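Local structure of UDP-N-Acetylenolpyruvylglucosamine Reductase (Thermus caldophilus, 2GQT) at residues I63-F69 with I161-V165; T71-K75 with L86-A91; L212-L218 with V254-L260; M4-L10 with P22-V28. The protein catalyses the FAD-dependent, NADPH-driven reduction of UDP-N-acetylenolpyruvylglucosamine to UDP-N-acetylmuramate, a step of peptidoglycan synthesis in cell wall formation. The contacts are given in a common frame with arbitrary orientation. Numbering follows the deposited sequence.

Contact 1 of 4, residues I63-F69 with I161-V165; sequences IRLAGEF and IVTRV. With FAD (flavin-adenine dinucleotide), chain C.
Two strands of different sheets, 63-65 and 161-165, run almost parallel (5° between axes) yet 9.5 Å apart, with no backbone hydrogen bond joining them: this is sheet-to-sheet packing at the adenine end of the FAD site, in a fold of the FAD-binding PCMH clan. Extended Val162 reads the adenine edge through its main chain, N to FAD N1A and O to FAD N6A both 2.9 Å. Leu65, an mt rotamer, fills the gap, its CD1 3.3 Å from Val162 O, 4.0 Å from Ile161 CG2 and 3.7 Å from FAD N6A; Ile63 CD1 meets Ile161 CD1 at 4.3 Å. After Leu65 the chain turns through Gly67 (phi 55°) into a 3-10 turn that brings Phe69 alongside Thr163, ring edge to carbonyl (CD2 to O 3.6 Å), while Thr163 OG1 bonds to Glu132. Arg164 also pairs with Glu132, and water joins Arg164 NE to Glu68 O. Beyond the ring a short salt bridge links Arg164 NH2 to Glu68 OE2 at 2.5 Å.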
# COMPACT_ATOMS: atom_id res chain seq x y z
N ILE A 63 -10.87 4.61 -8.80
CA ILE A 63 -11.37 3.25 -9.00
C ILE A 63 -10.94 2.33 -7.87
O ILE A 63 -9.76 2.29 -7.50
CB ILE A 63 -10.88 2.69 -10.35
CG1 ILE A 63 -11.43 3.51 -11.51
CG2 ILE A 63 -11.27 1.22 -10.50
CD1 ILE A 63 -10.85 3.15 -12.86
N ARG A 64 -11.92 1.62 -7.31
CA ARG A 64 -11.71 0.55 -6.34
C ARG A 64 -12.11 -0.76 -6.99
O ARG A 64 -13.17 -0.84 -7.62
CB ARG A 64 -12.62 0.74 -5.12
CG ARG A 64 -12.24 1.83 -4.16
CD ARG A 64 -13.06 1.69 -2.88
NE ARG A 64 -14.49 1.41 -3.09
CZ ARG A 64 -15.32 1.11 -2.11
NH1 ARG A 64 -14.88 1.06 -0.86
NH2 ARG A 64 -16.60 0.87 -2.36
N LEU A 65 -11.29 -1.79 -6.82
CA LEU A 65 -11.57 -3.10 -7.37
C LEU A 65 -12.22 -3.99 -6.34
O LEU A 65 -11.65 -4.26 -5.28
CB LEU A 65 -10.27 -3.75 -7.86
CG LEU A 65 -9.46 -2.98 -8.91
CD1 LEU A 65 -8.16 -3.71 -9.15
CD2 LEU A 65 -10.23 -2.80 -10.21
N ALA A 66 -13.43 -4.44 -6.66
CA ALA A 66 -14.18 -5.32 -5.78
C ALA A 66 -14.75 -6.48 -6.60
O ALA A 66 -14.21 -6.79 -7.66
CB ALA A 66 -15.27 -4.53 -5.05
N GLY A 67 -15.81 -7.13 -6.12
CA GLY A 67 -16.44 -8.21 -6.88
C GLY A 67 -15.45 -9.29 -7.28
O GLY A 67 -14.75 -9.83 -6.43
N GLU A 68 -15.38 -9.59 -8.57
CA GLU A 68 -14.49 -10.65 -9.04
C GLU A 68 -13.02 -10.36 -8.73
O GLU A 68 -12.20 -11.28 -8.63
CB GLU A 68 -14.68 -10.89 -10.54
CG GLU A 68 -14.09 -9.81 -11.43
CD GLU A 68 -14.14 -10.19 -12.90
OE1 GLU A 68 -15.25 -10.21 -13.46
OE2 GLU A 68 -13.07 -10.43 -13.49
N PHE A 69 -12.69 -9.08 -8.53
CA PHE A 69 -11.31 -8.69 -8.23
C PHE A 69 -10.92 -8.92 -6.77
O PHE A 69 -9.78 -8.71 -6.41
CB PHE A 69 -11.07 -7.24 -8.66
CG PHE A 69 -11.37 -6.98 -10.10
CD1 PHE A 69 -12.50 -6.27 -10.47
CD2 PHE A 69 -10.55 -7.49 -11.10
CE1 PHE A 69 -12.80 -6.04 -11.81
CE2 PHE A 69 -10.84 -7.26 -12.45
CZ PHE A 69 -11.97 -6.55 -12.79
N ILE A 161 -3.59 -1.00 -14.50
CA ILE A 161 -4.28 -1.42 -13.29
C ILE A 161 -4.00 -2.91 -13.08
O ILE A 161 -4.35 -3.73 -13.93
CB ILE A 161 -5.80 -1.19 -13.41
CG1 ILE A 161 -6.08 0.28 -13.74
CG2 ILE A 161 -6.52 -1.63 -12.13
CD1 ILE A 161 -7.55 0.59 -13.91
N VAL A 162 -3.33 -3.25 -11.99
CA VAL A 162 -3.15 -4.65 -11.63
C VAL A 162 -4.52 -5.21 -11.23
O VAL A 162 -5.19 -4.64 -10.38
CB VAL A 162 -2.16 -4.80 -10.47
CG1 VAL A 162 -2.02 -6.27 -10.06
CG2 VAL A 162 -0.81 -4.20 -10.85
N THR A 163 -4.93 -6.28 -11.89
CA THR A 163 -6.27 -6.83 -11.68
C THR A 163 -6.27 -8.20 -10.99
O THR A 163 -7.24 -8.54 -10.31
CB THR A 163 -7.04 -6.94 -13.00
OG1 THR A 163 -6.21 -7.58 -13.98
CG2 THR A 163 -7.42 -5.56 -13.49
N ARG A 164 -5.17 -8.94 -11.13
CA ARG A 164 -5.11 -10.33 -10.69
C ARG A 164 -3.65 -10.78 -10.71
O ARG A 164 -2.90 -10.33 -11.56
CB ARG A 164 -5.85 -11.16 -11.75
CG ARG A 164 -6.71 -12.28 -11.31
CD ARG A 164 -7.60 -12.60 -12.50
NE ARG A 164 -8.97 -12.22 -12.17
CZ ARG A 164 -9.73 -11.33 -12.80
NH1 ARG A 164 -9.33 -10.67 -13.88
NH2 ARG A 164 -10.95 -11.13 -12.33
N VAL A 165 -3.27 -11.69 -9.82
CA VAL A 165 -1.93 -12.25 -9.82
C VAL A 165 -1.96 -13.76 -9.61
O VAL A 165 -2.95 -14.31 -9.12
CB VAL A 165 -1.00 -11.61 -8.74
CG1 VAL A 165 -0.96 -10.09 -8.87
CG2 VAL A 165 -1.41 -12.02 -7.33
PA FAD C . -2.64 2.55 -1.88
O1A FAD C . -2.03 3.30 -0.78
O2A FAD C . -4.11 2.51 -2.03
O5B FAD C . -2.04 3.01 -3.28
C5B FAD C . -0.62 3.12 -3.42
C4B FAD C . -0.26 3.22 -4.89
O4B FAD C . -0.63 1.98 -5.54
C3B FAD C . -0.99 4.33 -5.65
O3B FAD C . -0.13 4.80 -6.69
C2B FAD C . -2.19 3.59 -6.24
O2B FAD C . -2.70 4.24 -7.41
C1B FAD C . -1.54 2.28 -6.62
N9A FAD C . -2.46 1.13 -6.76
C8A FAD C . -3.26 0.63 -5.81
N7A FAD C . -3.92 -0.42 -6.31
C5A FAD C . -3.52 -0.60 -7.57
C6A FAD C . -3.84 -1.50 -8.60
N6A FAD C . -4.73 -2.49 -8.44
N1A FAD C . -3.22 -1.36 -9.79
C2A FAD C . -2.33 -0.39 -10.00
N3A FAD C . -1.99 0.50 -9.06
C4A FAD C . -2.59 0.40 -7.86
N1 FAD C . 5.22 -0.78 2.75
C2 FAD C . 6.27 -1.66 2.56
O2 FAD C . 6.78 -1.75 1.46
N3 FAD C . 6.75 -2.41 3.63
C4 FAD C . 6.19 -2.32 4.90
O4 FAD C . 6.63 -3.01 5.82
C4X FAD C . 5.12 -1.44 5.08
N5 FAD C . 4.53 -1.32 6.33
C5X FAD C . 3.42 -0.48 6.49
C6 FAD C . 2.79 -0.41 7.74
C7 FAD C . 1.68 0.40 7.93
C7M FAD C . 1.00 0.44 9.30
C8 FAD C . 1.19 1.15 6.85
C8M FAD C . -0.03 2.06 7.05
C9 FAD C . 1.82 1.09 5.61
C9A FAD C . 2.94 0.28 5.42
N10 FAD C . 3.58 0.21 4.17
C10 FAD C . 4.65 -0.68 4.01
C1' FAD C . 3.19 1.07 3.02
C2' FAD C . 2.03 0.46 2.21
O2' FAD C . 1.32 -0.53 2.98
C3' FAD C . 2.51 -0.19 0.91
O3' FAD C . 3.12 0.80 0.07
C4' FAD C . 1.36 -0.90 0.17
O4' FAD C . 1.90 -1.67 -0.90
C5' FAD C . 0.31 0.06 -0.38
O5' FAD C . -0.77 -0.74 -0.85
P FAD C . -2.26 -0.15 -0.81
O1P FAD C . -3.13 -1.19 -1.40
O2P FAD C . -2.59 0.42 0.51
O3P FAD C . -2.08 1.02 -1.90
O HOH W 1 -9.71 -12.87 -9.34

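Contact 2 of 4, residues T71-K75 with L86-A91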
# COMPACT_ATOMS: atom_id res chain seq x y z
N THR A 71 -11.94 -11.98 -5.26
CA THR A 71 -11.91 -13.41 -5.05
C THR A 71 -10.51 -13.96 -5.33
O THR A 71 -9.71 -13.33 -6.05
CB THR A 71 -12.96 -14.14 -5.90
OG1 THR A 71 -12.64 -13.96 -7.27
CG2 THR A 71 -14.35 -13.59 -5.65
N TYR A 72 -10.19 -15.11 -4.74
CA TYR A 72 -8.83 -15.62 -4.78
C TYR A 72 -8.78 -17.13 -4.62
O TYR A 72 -9.66 -17.74 -4.00
CB TYR A 72 -7.95 -14.96 -3.70
CG TYR A 72 -8.38 -15.30 -2.28
CD1 TYR A 72 -7.79 -16.35 -1.58
CD2 TYR A 72 -9.41 -14.58 -1.65
CE1 TYR A 72 -8.20 -16.67 -0.30
CE2 TYR A 72 -9.81 -14.91 -0.37
CZ TYR A 72 -9.20 -15.95 0.30
OH TYR A 72 -9.61 -16.27 1.58
N ASP A 73 -7.73 -17.71 -5.17
CA ASP A 73 -7.37 -19.10 -4.95
C ASP A 73 -5.86 -19.08 -4.81
O ASP A 73 -5.16 -18.67 -5.74
CB ASP A 73 -7.81 -19.94 -6.17
CG ASP A 73 -7.56 -21.43 -5.99
OD1 ASP A 73 -6.65 -21.83 -5.24
OD2 ASP A 73 -8.29 -22.21 -6.64
N LEU A 74 -5.33 -19.49 -3.65
CA LEU A 74 -3.87 -19.46 -3.45
C LEU A 74 -3.08 -20.23 -4.50
O LEU A 74 -1.92 -19.91 -4.77
CB LEU A 74 -3.50 -20.00 -2.07
CG LEU A 74 -3.82 -19.12 -0.87
CD1 LEU A 74 -3.61 -19.94 0.37
CD2 LEU A 74 -2.97 -17.84 -0.84
N LYS A 75 -3.70 -21.25 -5.07
CA LYS A 75 -3.04 -22.09 -6.06
C LYS A 75 -3.48 -21.73 -7.48
O LYS A 75 -3.18 -22.44 -8.44
CB LYS A 75 -3.29 -23.57 -5.75
CG LYS A 75 -2.61 -24.05 -4.47
CD LYS A 75 -2.97 -25.49 -4.14
CE LYS A 75 -2.16 -26.01 -2.96
NZ LYS A 75 -0.70 -25.98 -3.22
N LEU A 86 -4.89 -10.84 4.45
CA LEU A 86 -5.68 -12.05 4.36
C LEU A 86 -4.86 -13.18 3.75
O LEU A 86 -4.81 -14.29 4.28
CB LEU A 86 -6.95 -11.80 3.54
CG LEU A 86 -7.81 -13.04 3.25
CD1 LEU A 86 -8.34 -13.69 4.54
CD2 LEU A 86 -8.95 -12.68 2.34
N LEU A 87 -4.22 -12.89 2.61
CA LEU A 87 -3.42 -13.90 1.93
C LEU A 87 -2.27 -14.42 2.77
O LEU A 87 -1.99 -15.62 2.75
CB LEU A 87 -2.92 -13.36 0.61
CG LEU A 87 -4.02 -13.02 -0.39
CD1 LEU A 87 -3.45 -12.18 -1.48
CD2 LEU A 87 -4.68 -14.27 -0.96
N VAL A 88 -1.61 -13.55 3.53
CA VAL A 88 -0.53 -13.99 4.42
C VAL A 88 -1.04 -15.08 5.38
O VAL A 88 -0.40 -16.13 5.55
CB VAL A 88 0.07 -12.80 5.20
CG1 VAL A 88 0.99 -13.27 6.30
CG2 VAL A 88 0.81 -11.85 4.24
N GLN A 89 -2.19 -14.84 6.00
CA GLN A 89 -2.74 -15.80 6.96
C GLN A 89 -3.29 -17.05 6.26
O GLN A 89 -3.12 -18.17 6.75
CB GLN A 89 -3.82 -15.16 7.83
CG GLN A 89 -3.34 -13.99 8.68
CD GLN A 89 -2.21 -14.35 9.63
OE1 GLN A 89 -2.17 -15.47 10.17
NE2 GLN A 89 -1.30 -13.41 9.85
N GLU A 90 -3.92 -16.86 5.11
CA GLU A 90 -4.44 -18.00 4.35
C GLU A 90 -3.33 -18.93 3.89
O GLU A 90 -3.49 -20.16 3.90
CB GLU A 90 -5.25 -17.52 3.15
CG GLU A 90 -6.57 -16.88 3.52
CD GLU A 90 -7.60 -17.89 3.95
OE1 GLU A 90 -7.41 -18.50 5.02
OE2 GLU A 90 -8.57 -18.08 3.19
N ALA A 91 -2.20 -18.36 3.48
CA ALA A 91 -1.08 -19.16 3.04
C ALA A 91 -0.58 -20.03 4.19
O ALA A 91 -0.37 -21.23 4.00
CB ALA A 91 0.02 -18.28 2.50
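A loop lies against one side of a helix here: residues 71-75, between strands 61-65 and 77-79, pack on helix 84-93 within the FAD-binding domain. The loop alternates its side chains. Tyr72 and Leu74 point toward the helix as two bumps, while Asp73 points away and is exposed, as suits a carboxylate. The helical side offers Leu86, Leu87, Glu90 and Ala91, residues spaced so that they fall on neighbouring turns.

Leu87 is the knob between the two loop side chains. Its CD2 lies 3.8 Å from Tyr72 CD1 and 4.0 Å from Leu74 CD2, so one methyl touches both. Leu74 in turn reaches into the shallow hollow beside Ala91, where a small side chain leaves room: Leu74 CD1 comes to 3.5 Å from Glu90 O, 3.8 Å from Ala91 N and 4.0 Å from Glu90 CB. The broad Tyr72 ring spreads over the preceding turn, its CE2 3.6 Å from Leu86 CD2. Val78 and Thr82 also touch both Tyr72 and Leu87, and Leu96 backs Leu74.

Leu74 sits within an Asx turn, Asp73 OD1 accepting from Lys75 N at 3.0 Å. Tyrosine suits the edge of this patch because its ring packs while its hydroxyl stays polar. Glu90, which also forms a salt bridge with Arg93, receives that hydroxyl: Tyr72 OH donates to Glu90 OE2 at 2.6 Å.

Contact 3 of 4, residues L212-L218 with V254-L260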
# COMPACT_ATOMS: atom_id res chain seq x y z
N LEU A 212 17.49 8.49 12.49
CA LEU A 212 17.91 9.88 12.26
C LEU A 212 16.93 10.87 12.89
O LEU A 212 17.35 11.80 13.57
CB LEU A 212 18.07 10.20 10.76
CG LEU A 212 19.31 9.68 10.02
CD1 LEU A 212 19.12 9.85 8.51
CD2 LEU A 212 20.60 10.37 10.47
N ILE A 213 15.64 10.65 12.66
CA ILE A 213 14.61 11.52 13.20
C ILE A 213 14.62 11.48 14.73
O ILE A 213 14.56 12.53 15.38
CB ILE A 213 13.22 11.17 12.61
CG1 ILE A 213 13.19 11.53 11.11
CG2 ILE A 213 12.10 11.89 13.36
CD1 ILE A 213 12.04 10.87 10.32
N ASP A 214 14.75 10.28 15.29
CA ASP A 214 14.90 10.08 16.74
C ASP A 214 16.08 10.85 17.32
O ASP A 214 15.91 11.62 18.28
CB ASP A 214 15.02 8.58 17.08
CG ASP A 214 14.78 8.26 18.56
OD1 ASP A 214 14.96 7.08 18.94
OD2 ASP A 214 14.41 9.16 19.34
N GLU A 215 17.28 10.68 16.74
CA GLU A 215 18.50 11.35 17.24
C GLU A 215 18.39 12.86 17.17
O GLU A 215 19.00 13.57 17.97
CB GLU A 215 19.77 10.88 16.51
CG GLU A 215 21.12 11.36 17.14
CD GLU A 215 21.48 12.81 16.81
OE1 GLU A 215 22.07 13.51 17.67
OE2 GLU A 215 21.17 13.27 15.69
N ARG A 216 17.63 13.36 16.20
CA ARG A 216 17.40 14.79 16.06
C ARG A 216 16.34 15.32 17.02
O ARG A 216 16.06 16.52 17.02
CB ARG A 216 17.05 15.15 14.61
CG ARG A 216 18.13 14.80 13.61
CD ARG A 216 19.52 15.26 14.06
NE ARG A 216 20.52 14.98 13.04
CZ ARG A 216 20.67 15.72 11.94
NH1 ARG A 216 19.90 16.78 11.73
NH2 ARG A 216 21.59 15.39 11.05
N GLY A 217 15.77 14.43 17.82
CA GLY A 217 14.82 14.82 18.86
C GLY A 217 13.44 15.20 18.35
O GLY A 217 12.67 15.86 19.05
N LEU A 218 13.11 14.76 17.14
CA LEU A 218 11.89 15.24 16.50
C LEU A 218 10.62 14.49 16.89
O LEU A 218 9.52 14.96 16.63
CB LEU A 218 12.06 15.31 14.98
CG LEU A 218 13.26 16.13 14.48
CD1 LEU A 218 13.29 16.16 12.96
CD2 LEU A 218 13.29 17.54 15.06
N VAL A 254 10.55 18.27 9.26
CA VAL A 254 11.58 17.23 9.27
C VAL A 254 12.64 17.52 8.21
O VAL A 254 13.83 17.39 8.46
CB VAL A 254 10.99 15.79 9.08
CG1 VAL A 254 12.11 14.75 8.94
CG2 VAL A 254 10.06 15.44 10.22
N GLN A 255 12.19 17.92 7.02
CA GLN A 255 13.08 18.17 5.90
C GLN A 255 13.97 19.40 6.10
O GLN A 255 15.03 19.51 5.48
CB GLN A 255 12.28 18.26 4.61
CG GLN A 255 11.68 16.91 4.20
CD GLN A 255 10.80 17.00 2.97
OE1 GLN A 255 10.14 18.00 2.73
NE2 GLN A 255 10.79 15.92 2.18
N GLU A 256 13.56 20.33 6.97
CA GLU A 256 14.44 21.44 7.38
C GLU A 256 15.68 20.88 8.10
O GLU A 256 16.77 21.45 7.99
CB GLU A 256 13.69 22.48 8.24
CG GLU A 256 14.50 23.73 8.58
CD GLU A 256 13.66 24.82 9.22
OE1 GLU A 256 12.74 25.36 8.55
OE2 GLU A 256 13.94 25.16 10.39
N GLU A 257 15.53 19.76 8.80
CA GLU A 257 16.60 19.16 9.61
C GLU A 257 17.37 18.03 8.96
O GLU A 257 18.55 17.81 9.29
CB GLU A 257 16.02 18.62 10.92
CG GLU A 257 15.35 19.66 11.78
CD GLU A 257 16.25 20.85 12.07
OE1 GLU A 257 17.36 20.64 12.61
OE2 GLU A 257 15.85 21.98 11.77
N LEU A 258 16.71 17.28 8.08
CA LEU A 258 17.25 16.06 7.49
C LEU A 258 16.88 15.98 6.02
O LEU A 258 15.71 16.16 5.67
CB LEU A 258 16.72 14.82 8.23
CG LEU A 258 17.17 14.58 9.68
CD1 LEU A 258 16.18 13.70 10.42
CD2 LEU A 258 18.58 14.00 9.72
N PRO A 259 17.87 15.74 5.13
CA PRO A 259 17.55 15.59 3.71
C PRO A 259 16.83 14.26 3.39
O PRO A 259 17.39 13.37 2.75
CB PRO A 259 18.93 15.64 3.04
CG PRO A 259 19.85 15.11 4.06
CD PRO A 259 19.31 15.60 5.38
N LEU A 260 15.59 14.14 3.85
CA LEU A 260 14.79 12.93 3.63
C LEU A 260 13.73 13.15 2.56
O LEU A 260 13.14 14.23 2.47
CB LEU A 260 14.12 12.50 4.94
CG LEU A 260 15.01 12.05 6.11
CD1 LEU A 260 14.18 11.82 7.36
CD2 LEU A 260 15.78 10.79 5.75
O HOH W 2 21.23 16.59 8.47
O HOH W 3 18.57 18.34 13.80
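This is apolar packing between two helix ends and the loops that follow them, in the C-terminal domain of the reductase. Leucine, isoleucine and valine fill the interface. Leu258, in the loop after the helix that holds Val254, wedges against the other helix, its CD1 3.8 Å from Ile213 CG1 and its CD2 4.0 Å from Leu212 CB. Ile213 also meets Val254 (CG1 to CG1, 4.0 Å) and Leu260 (CD1 to CD1, 3.8 Å). Leu218 CD1 reaches Val254 CG2 at 4.3 Å; Ile228 of strand 226-228 touches Ile213, Leu218 and Val254.

On the exposed side, Arg216 lays one guanidinium face over Leu258 CD2, 3.5 Å from CZ, and gives a weak hydrogen bond from NH1 to Glu257 O (3.0 Å). Two waters reinforce this link, joining Arg216 NH2 to Glu257 O and Arg216 NH1 to Glu257 OE1. Pro259 centres an inverse gamma turn between the inward-pointing Leu258 and Leu260. Helix 209-215 ends in a Schellman motif: Gly217, at phi 75°, easily adopts the left-handed conformation that such a C-cap uses.

Contact 4 of 4, residues M4-L10 with P22-V28; sequences MRVERVL and PAELWTV
Five backbone hydrogen bonds tie strand 5-10 to antiparallel strand 22-28: Glu7 N to Leu25 O (3.0 Å), Leu25 N to Glu7 O (2.8 Å), Val9 N to Ala23 O (2.9 Å), Ala23 N to Val9 O (3.0 Å) and Thr27 N to Arg5 O (2.9 Å). Trp26 NE1 bonds to Glu24 OE1 at 2.8 Å. A water bridges Arg5 N and Thr27 O. Axes approach to 4.6 Å at 154°. Val6-Trp26, Arg8-Glu24 and Leu10-Pro22 are non-hydrogen-bonded pairs sharing one face. There beta-branched Val6 (t) sets CG2 over the indole, 3.6 Å from the centroid of the six-membered ring of Trp26, a CH-pi contact. Met4 (chi1 p) makes a Met-aromatic contact at the ring edge, SD 5.1 Å from that centroid. Flexible Arg8 (mmm) folds its guanidinium over the Ala23-Glu24 backbone. On the other face Val9 CG2 packs on Leu25 CB at 4.1 Å, and Val62 and Tyr14 cover Leu25. Pairing onward with 61-65, strand 22-28 makes this beta hairpin the margin of a mixed four-stranded sheet.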
# COMPACT_ATOMS: atom_id res chain seq x y z
N MET A 4 -22.24 -0.10 -12.09
CA MET A 4 -21.35 -0.01 -10.96
C MET A 4 -21.67 1.19 -10.10
O MET A 4 -22.22 2.20 -10.57
CB MET A 4 -19.88 -0.01 -11.38
CG MET A 4 -19.45 1.16 -12.20
SD MET A 4 -17.80 0.74 -12.76
CE MET A 4 -17.95 1.29 -14.44
N ARG A 5 -21.36 1.04 -8.82
CA ARG A 5 -21.54 2.08 -7.83
C ARG A 5 -20.55 3.22 -8.04
O ARG A 5 -19.33 3.01 -8.12
CB ARG A 5 -21.37 1.47 -6.45
CG ARG A 5 -21.73 2.37 -5.30
CD ARG A 5 -21.22 1.77 -4.01
NE ARG A 5 -21.47 2.65 -2.88
CZ ARG A 5 -22.55 2.60 -2.11
NH1 ARG A 5 -23.50 1.71 -2.33
NH2 ARG A 5 -22.67 3.46 -1.10
N VAL A 6 -21.09 4.43 -8.14
CA VAL A 6 -20.31 5.66 -8.23
C VAL A 6 -20.85 6.61 -7.17
O VAL A 6 -22.06 6.88 -7.11
CB VAL A 6 -20.42 6.33 -9.62
CG1 VAL A 6 -19.56 7.58 -9.70
CG2 VAL A 6 -20.02 5.36 -10.72
N GLU A 7 -19.96 7.09 -6.30
CA GLU A 7 -20.38 8.00 -5.24
C GLU A 7 -19.29 8.96 -4.82
O GLU A 7 -18.09 8.65 -4.88
CB GLU A 7 -20.97 7.23 -4.04
CG GLU A 7 -20.02 6.80 -2.96
CD GLU A 7 -20.75 6.48 -1.65
OE1 GLU A 7 -20.26 5.61 -0.90
OE2 GLU A 7 -21.79 7.10 -1.36
N ARG A 8 -19.73 10.14 -4.39
CA ARG A 8 -18.87 11.17 -3.83
C ARG A 8 -18.48 10.78 -2.42
O ARG A 8 -19.34 10.52 -1.58
CB ARG A 8 -19.62 12.50 -3.76
CG ARG A 8 -20.20 12.99 -5.08
CD ARG A 8 -19.11 13.43 -6.04
NE ARG A 8 -18.29 14.51 -5.51
CZ ARG A 8 -17.27 15.07 -6.15
NH1 ARG A 8 -16.93 14.65 -7.36
NH2 ARG A 8 -16.57 16.05 -5.57
N VAL A 9 -17.17 10.73 -2.15
CA VAL A 9 -16.67 10.38 -0.83
C VAL A 9 -15.62 11.40 -0.38
O VAL A 9 -15.19 12.24 -1.17
CB VAL A 9 -16.06 8.95 -0.79
CG1 VAL A 9 -17.07 7.92 -1.27
CG2 VAL A 9 -14.76 8.87 -1.61
N LEU A 10 -15.22 11.32 0.88
CA LEU A 10 -14.03 12.02 1.36
C LEU A 10 -12.94 10.97 1.52
O LEU A 10 -13.13 9.97 2.23
CB LEU A 10 -14.30 12.71 2.69
CG LEU A 10 -15.31 13.87 2.65
CD1 LEU A 10 -15.62 14.36 4.05
CD2 LEU A 10 -14.81 15.02 1.76
N PRO A 22 -12.45 15.53 -1.17
CA PRO A 22 -13.47 14.88 -2.01
C PRO A 22 -12.94 14.16 -3.24
O PRO A 22 -11.97 14.59 -3.86
CB PRO A 22 -14.37 16.06 -2.45
CG PRO A 22 -14.04 17.17 -1.55
CD PRO A 22 -12.61 16.99 -1.14
N ALA A 23 -13.61 13.06 -3.59
CA ALA A 23 -13.32 12.32 -4.80
C ALA A 23 -14.55 11.54 -5.24
O ALA A 23 -15.41 11.20 -4.41
CB ALA A 23 -12.14 11.37 -4.61
N GLU A 24 -14.62 11.27 -6.54
CA GLU A 24 -15.68 10.45 -7.11
C GLU A 24 -15.17 9.02 -7.19
O GLU A 24 -14.29 8.71 -7.99
CB GLU A 24 -16.06 10.97 -8.49
CG GLU A 24 -17.21 10.23 -9.14
CD GLU A 24 -17.55 10.81 -10.50
OE1 GLU A 24 -17.06 10.28 -11.51
OE2 GLU A 24 -18.28 11.81 -10.55
N LEU A 25 -15.75 8.15 -6.36
CA LEU A 25 -15.30 6.77 -6.23
C LEU A 25 -16.14 5.84 -7.09
O LEU A 25 -17.35 5.75 -6.92
CB LEU A 25 -15.35 6.34 -4.77
CG LEU A 25 -14.75 4.98 -4.39
CD1 LEU A 25 -13.24 4.98 -4.59
CD2 LEU A 25 -15.10 4.68 -2.95
N TRP A 26 -15.47 5.11 -7.98
CA TRP A 26 -16.07 4.08 -8.82
C TRP A 26 -15.68 2.71 -8.30
O TRP A 26 -14.51 2.35 -8.33
CB TRP A 26 -15.54 4.24 -10.25
CG TRP A 26 -16.05 5.45 -10.96
CD1 TRP A 26 -15.87 6.75 -10.60
CD2 TRP A 26 -16.82 5.46 -12.17
NE1 TRP A 26 -16.51 7.58 -11.50
CE2 TRP A 26 -17.09 6.81 -12.47
CE3 TRP A 26 -17.31 4.47 -13.02
CZ2 TRP A 26 -17.83 7.19 -13.59
CZ3 TRP A 26 -18.06 4.85 -14.13
CH2 TRP A 26 -18.30 6.20 -14.41
N THR A 27 -16.65 1.94 -7.80
CA THR A 27 -16.39 0.59 -7.30
C THR A 27 -16.74 -0.40 -8.39
O THR A 27 -17.91 -0.54 -8.77
CB THR A 27 -17.16 0.31 -5.99
OG1 THR A 27 -16.80 1.31 -5.02
CG2 THR A 27 -16.79 -1.05 -5.43
N VAL A 28 -15.71 -1.06 -8.92
CA VAL A 28 -15.79 -1.94 -10.09
C VAL A 28 -15.83 -3.40 -9.64
O VAL A 28 -14.98 -3.81 -8.86
CB VAL A 28 -14.55 -1.71 -11.01
CG1 VAL A 28 -14.40 -2.82 -12.03
CG2 VAL A 28 -14.63 -0.34 -11.69
O HOH W 4 -20.26 -1.54 -8.03

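How the contacts relate
Along the chain contact 4 comes first, then contact 1, whose two segments enclose contact 2 in sequence, and contact 3 last. Contacts 4 and 1 share the mixed sheet: strands 22-28 and 61-65 are neighbours in it, Ala66 N lies 2.8 Å from Val28 O, and their centres are 15 Å apart. Contact 2 begins two positions after Phe69, its centre also 15 Å from that of contact 1 but 27 Å from that of contact 4. Contact 3 stands alone in the C-terminal domain, its centre 38 or 39 Å from the others. Of the other three only contact 1 touches FAD, at the adenine, while contact 3 belongs to the domain carrying Cys199, the likely proton donor.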